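Local structure of beta-hydroxyacid dehydrogenase, 3-hydroxyisobutyrate dehydrogenase (Saccharomonospora xinjiangensis XJ-54, 6GRL) at residues A[36-41]-A[167-172]; A[245-250]-A[294-299]. The protein is an S-selective imine reductase, an oxidoreductase that probably binds NADP and is associated with reductive amination. One frame throughout, in Å; residues are numbered along the deposited sequence.

Contact 1: residues A[36-41]-A[167-172]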
# COMPACT_ATOMS: atom_id res chain seq x y z
N ALA A 36 -10.67 3.39 -15.83
CA ALA A 36 -11.15 4.01 -17.06
C ALA A 36 -12.65 4.28 -16.99
O ALA A 36 -13.12 5.34 -17.42
CB ALA A 36 -10.82 3.13 -18.26
N ARG A 37 -13.41 3.34 -16.43
CA ARG A 37 -14.85 3.54 -16.26
C ARG A 37 -15.14 4.76 -15.40
O ARG A 37 -16.03 5.56 -15.72
CB ARG A 37 -15.50 2.30 -15.65
CG ARG A 37 -15.80 1.19 -16.64
CD ARG A 37 -16.82 0.21 -16.06
NE ARG A 37 -16.38 -0.34 -14.78
CZ ARG A 37 -15.63 -1.43 -14.65
NH1 ARG A 37 -15.23 -2.09 -15.73
NH2 ARG A 37 -15.28 -1.86 -13.45
N ALA A 38 -14.40 4.91 -14.30
CA ALA A 38 -14.63 6.04 -13.40
C ALA A 38 -14.40 7.37 -14.12
O ALA A 38 -15.17 8.32 -13.93
CB ALA A 38 -13.73 5.93 -12.17
N PHE A 39 -13.36 7.44 -14.95
CA PHE A 39 -13.10 8.67 -15.69
C PHE A 39 -14.17 8.92 -16.75
O PHE A 39 -14.61 10.06 -16.94
CB PHE A 39 -11.71 8.62 -16.32
CG PHE A 39 -10.59 8.80 -15.33
CD1 PHE A 39 -10.70 9.71 -14.30
CD2 PHE A 39 -9.43 8.05 -15.44
CE1 PHE A 39 -9.67 9.88 -13.39
CE2 PHE A 39 -8.39 8.21 -14.54
CZ PHE A 39 -8.51 9.12 -13.51
N VAL A 40 -14.61 7.86 -17.43
CA VAL A 40 -15.66 8.01 -18.44
C VAL A 40 -16.94 8.55 -17.80
O VAL A 40 -17.57 9.47 -18.33
CB VAL A 40 -15.91 6.67 -19.16
CG1 VAL A 40 -17.19 6.74 -19.98
CG2 VAL A 40 -14.73 6.30 -20.04
N GLU A 41 -17.32 7.98 -16.66
CA GLU A 41 -18.55 8.39 -15.99
C GLU A 41 -18.48 9.81 -15.45
O GLU A 41 -19.53 10.41 -15.20
CB GLU A 41 -18.87 7.41 -14.85
CG GLU A 41 -19.14 5.99 -15.32
CD GLU A 41 -19.19 5.00 -14.18
OE1 GLU A 41 -19.03 5.41 -13.01
OE2 GLU A 41 -19.39 3.79 -14.45
N ARG A 167 -8.98 12.23 -6.87
CA ARG A 167 -10.01 11.88 -5.89
C ARG A 167 -11.28 11.36 -6.53
O ARG A 167 -12.17 10.89 -5.82
CB ARG A 167 -10.33 13.08 -4.99
CG ARG A 167 -11.03 14.23 -5.69
CD ARG A 167 -11.71 15.16 -4.70
NE ARG A 167 -10.76 16.11 -4.11
CZ ARG A 167 -10.83 17.43 -4.25
NH1 ARG A 167 -11.82 17.97 -4.96
NH2 ARG A 167 -9.93 18.21 -3.68
N GLU A 168 -11.39 11.42 -7.86
CA GLU A 168 -12.50 10.76 -8.55
C GLU A 168 -12.40 9.25 -8.49
O GLU A 168 -13.39 8.56 -8.77
CB GLU A 168 -12.55 11.22 -10.02
CG GLU A 168 -12.71 12.72 -10.20
CD GLU A 168 -12.72 13.13 -11.66
OE1 GLU A 168 -12.48 12.27 -12.53
OE2 GLU A 168 -12.96 14.32 -11.94
N LEU A 169 -11.23 8.71 -8.12
CA LEU A 169 -11.05 7.27 -8.00
C LEU A 169 -11.26 6.76 -6.58
O LEU A 169 -11.42 5.55 -6.39
CB LEU A 169 -9.64 6.88 -8.47
CG LEU A 169 -9.26 7.35 -9.88
CD1 LEU A 169 -7.84 6.93 -10.22
CD2 LEU A 169 -10.25 6.83 -10.91
N GLY A 170 -11.27 7.64 -5.60
CA GLY A 170 -11.43 7.25 -4.21
C GLY A 170 -10.72 8.24 -3.31
O GLY A 170 -10.35 9.34 -3.72
N GLY A 171 -10.55 7.84 -2.05
CA GLY A 171 -9.79 8.65 -1.12
C GLY A 171 -8.32 8.71 -1.53
O GLY A 171 -7.74 7.73 -1.97
N VAL A 172 -7.72 9.89 -1.34
CA VAL A 172 -6.38 10.18 -1.84
C VAL A 172 -5.55 10.83 -0.74
O VAL A 172 -6.05 11.68 -0.00
CB VAL A 172 -6.45 11.08 -3.09
CG1 VAL A 172 -5.10 11.67 -3.41
CG2 VAL A 172 -6.99 10.30 -4.29

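Contact 2: residues A[245-250]-A[294-299]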
# COMPACT_ATOMS: atom_id res chain seq x y z
N GLY A 245 7.67 4.63 28.32
CA GLY A 245 7.10 4.29 29.60
C GLY A 245 6.47 2.91 29.58
O GLY A 245 6.37 2.27 28.53
N PRO A 246 6.02 2.43 30.74
CA PRO A 246 5.41 1.10 30.81
C PRO A 246 4.06 1.04 30.11
O PRO A 246 3.02 1.23 30.75
CB PRO A 246 5.28 0.85 32.31
CG PRO A 246 5.21 2.21 32.92
CD PRO A 246 6.07 3.09 32.06
N ASP A 247 4.07 0.78 28.80
CA ASP A 247 2.82 0.74 28.04
C ASP A 247 1.95 -0.44 28.47
O ASP A 247 0.84 -0.25 28.97
CB ASP A 247 3.12 0.69 26.54
CG ASP A 247 4.35 -0.15 26.22
OD1 ASP A 247 4.56 -1.19 26.89
OD2 ASP A 247 5.10 0.23 25.30
N LEU A 248 2.45 -1.66 28.27
CA LEU A 248 1.78 -2.87 28.75
C LEU A 248 2.41 -3.38 30.04
O LEU A 248 2.65 -4.58 30.20
CB LEU A 248 1.81 -3.95 27.68
CG LEU A 248 1.26 -3.57 26.30
CD1 LEU A 248 1.44 -4.71 25.33
CD2 LEU A 248 -0.20 -3.16 26.40
N GLY A 249 2.68 -2.47 30.97
CA GLY A 249 3.46 -2.79 32.15
C GLY A 249 4.95 -2.62 31.91
O GLY A 249 5.42 -2.42 30.78
N SER A 250 5.71 -2.69 33.00
CA SER A 250 7.15 -2.59 32.89
C SER A 250 7.71 -3.78 32.12
O SER A 250 7.11 -4.85 32.06
CB SER A 250 7.79 -2.53 34.28
OG SER A 250 7.71 -3.78 34.94
N GLY A 294 8.82 0.32 28.51
CA GLY A 294 7.82 -0.58 27.97
C GLY A 294 8.20 -1.23 26.65
O GLY A 294 9.37 -1.25 26.27
N PHE A 295 7.20 -1.77 25.95
CA PHE A 295 7.46 -2.52 24.73
C PHE A 295 8.00 -1.63 23.62
O PHE A 295 8.88 -2.05 22.86
CB PHE A 295 6.19 -3.23 24.26
CG PHE A 295 6.40 -4.12 23.08
CD1 PHE A 295 6.76 -5.45 23.26
CD2 PHE A 295 6.24 -3.64 21.79
CE1 PHE A 295 6.96 -6.28 22.17
CE2 PHE A 295 6.44 -4.47 20.70
CZ PHE A 295 6.80 -5.78 20.89
N SER A 296 7.49 -0.40 23.52
CA SER A 296 7.92 0.48 22.43
C SER A 296 9.41 0.79 22.50
O SER A 296 10.03 1.09 21.48
CB SER A 296 7.10 1.77 22.46
OG SER A 296 7.31 2.49 23.66
N SER A 297 10.00 0.71 23.70
CA SER A 297 11.42 1.00 23.84
C SER A 297 12.30 -0.05 23.19
O SER A 297 13.48 0.21 22.95
CB SER A 297 11.78 1.13 25.33
OG SER A 297 11.74 -0.13 25.97
N LEU A 298 11.75 -1.24 22.89
CA LEU A 298 12.53 -2.25 22.19
C LEU A 298 12.91 -1.80 20.78
O LEU A 298 13.83 -2.38 20.19
CB LEU A 298 11.74 -3.56 22.12
CG LEU A 298 11.33 -4.14 23.48
CD1 LEU A 298 10.51 -5.41 23.30
CD2 LEU A 298 12.54 -4.40 24.36
N PHE A 299 12.23 -0.79 20.24
CA PHE A 299 12.59 -0.25 18.94
C PHE A 299 14.01 0.30 18.94
O PHE A 299 14.67 0.32 17.90
CB PHE A 299 11.60 0.84 18.53
CG PHE A 299 11.73 1.28 17.11
CD1 PHE A 299 11.37 0.43 16.07
CD2 PHE A 299 12.22 2.54 16.80
CE1 PHE A 299 11.49 0.84 14.75
CE2 PHE A 299 12.34 2.95 15.48
CZ PHE A 299 11.97 2.10 14.46
O HOH W 1 8.24 2.09 26.26
O HOH W 2 4.73 3.00 24.39

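Contact 1: residues A[36-41]-A[167-172]
Glu168 OE1 lies in the plane of the Phe39 ring at its edge, 3.6 Å from Phe39 CD1, and the same oxygen is hydrogen-bonded to His44 NE2. Ring and carboxylate planes stand 59° apart, and since His44 also meets Phe39 edge-to-face, the acid, imidazole and phenyl form one local cluster. The apolar part of the contact comes from Leu169, whose CG stands anti to the carbonyl carbon, beside the backbone N (chi1 -54°), and whose CD2 sits over one face of the Phe39 ring, offset toward the rim. Its distance of 4.2 Å from the Phe39 centroid, 23° off the ring normal, is the evidence for a CH-pi contact. The same methyl touches Ala38 CB at 3.8 Å, while Leu169 CD1 lies 4.0 Å from Phe39 CZ. Ala38 and Phe39 belong to helix 30-41, which follows the first strand of the Rossmann-type NAD-binding domain; residues 167-170 lead from helix 156-166 into edge strand 171-174. The Phe39 ring also packs on Val23 and Val25 of that first strand and on Ile165. An alanine in place of Phe39 would probably leave Leu169 CD2 without its aromatic face and open a gap between helix 30-41 and the turn.

Contact 2: residues A[245-250]-A[294-299]
Asp247 reaches across to the backbone of 294-299, its CB directed toward that segment. With chi1 at 37°, Asp247 CG lies between the backbone N and the carbonyl carbon, 3.3 Å from Phe295 N. Beyond CG the two oxygens divide the work. Asp247 OD1 accepts from Phe295 N at 2.9 Å through its syn lone pair, a nearly straight bond with 171° at the hydrogen. On its anti side OD1 accepts from Leu248 N, so one oxygen joins its own turn to the facing segment; Gln254 NE2 adds a weak bond. Asp247 OD2 takes Ser296 N at 3.0 Å, also on the syn side, with 165° at the hydrogen. Two successive amides therefore grip the two oxygens of one carboxylate, which would be expected to fix its rotation and favour the charged form. Water 2 donates to OD2 and is hydrogen-bonded to Ser296 OG; water 1 similarly links Gly245 O to that hydroxyl. Close approach depends on Gly294, whose CA is 3.5 Å from Asp247 OD1 and 3.2 Å from Gly245 O, because a CB there would clash with both oxygens. Pro246, the centre of an inverse gamma turn, precedes the aspartate. Paired N-H groups held by one carboxylate at the start of a short 3-10 segment, 296-297, resemble a helix N-terminus capped from another loop, here within the helical C-terminal domain.

From the N terminus the chain runs through strand 23-26 into helix 30-41, the first half of contact 1. It then passes through most of the Rossmann-type domain before 167-172 returns to that helix, closing a loop with 125 residues between the segments. After strand 171-174, the long helix 181-209 leads on toward the helical C-terminal domain. There contact 2 closes a shorter loop of 43 intervening residues, joining the connection between helices 229-241 and 251-267 to the one between helices 273-287 and 299-302. The contacts are in series, neither nested nor crossed. Their centres are 43 Å apart, on opposite sides of the chain's centre, and their nearest atoms about 25 Å apart.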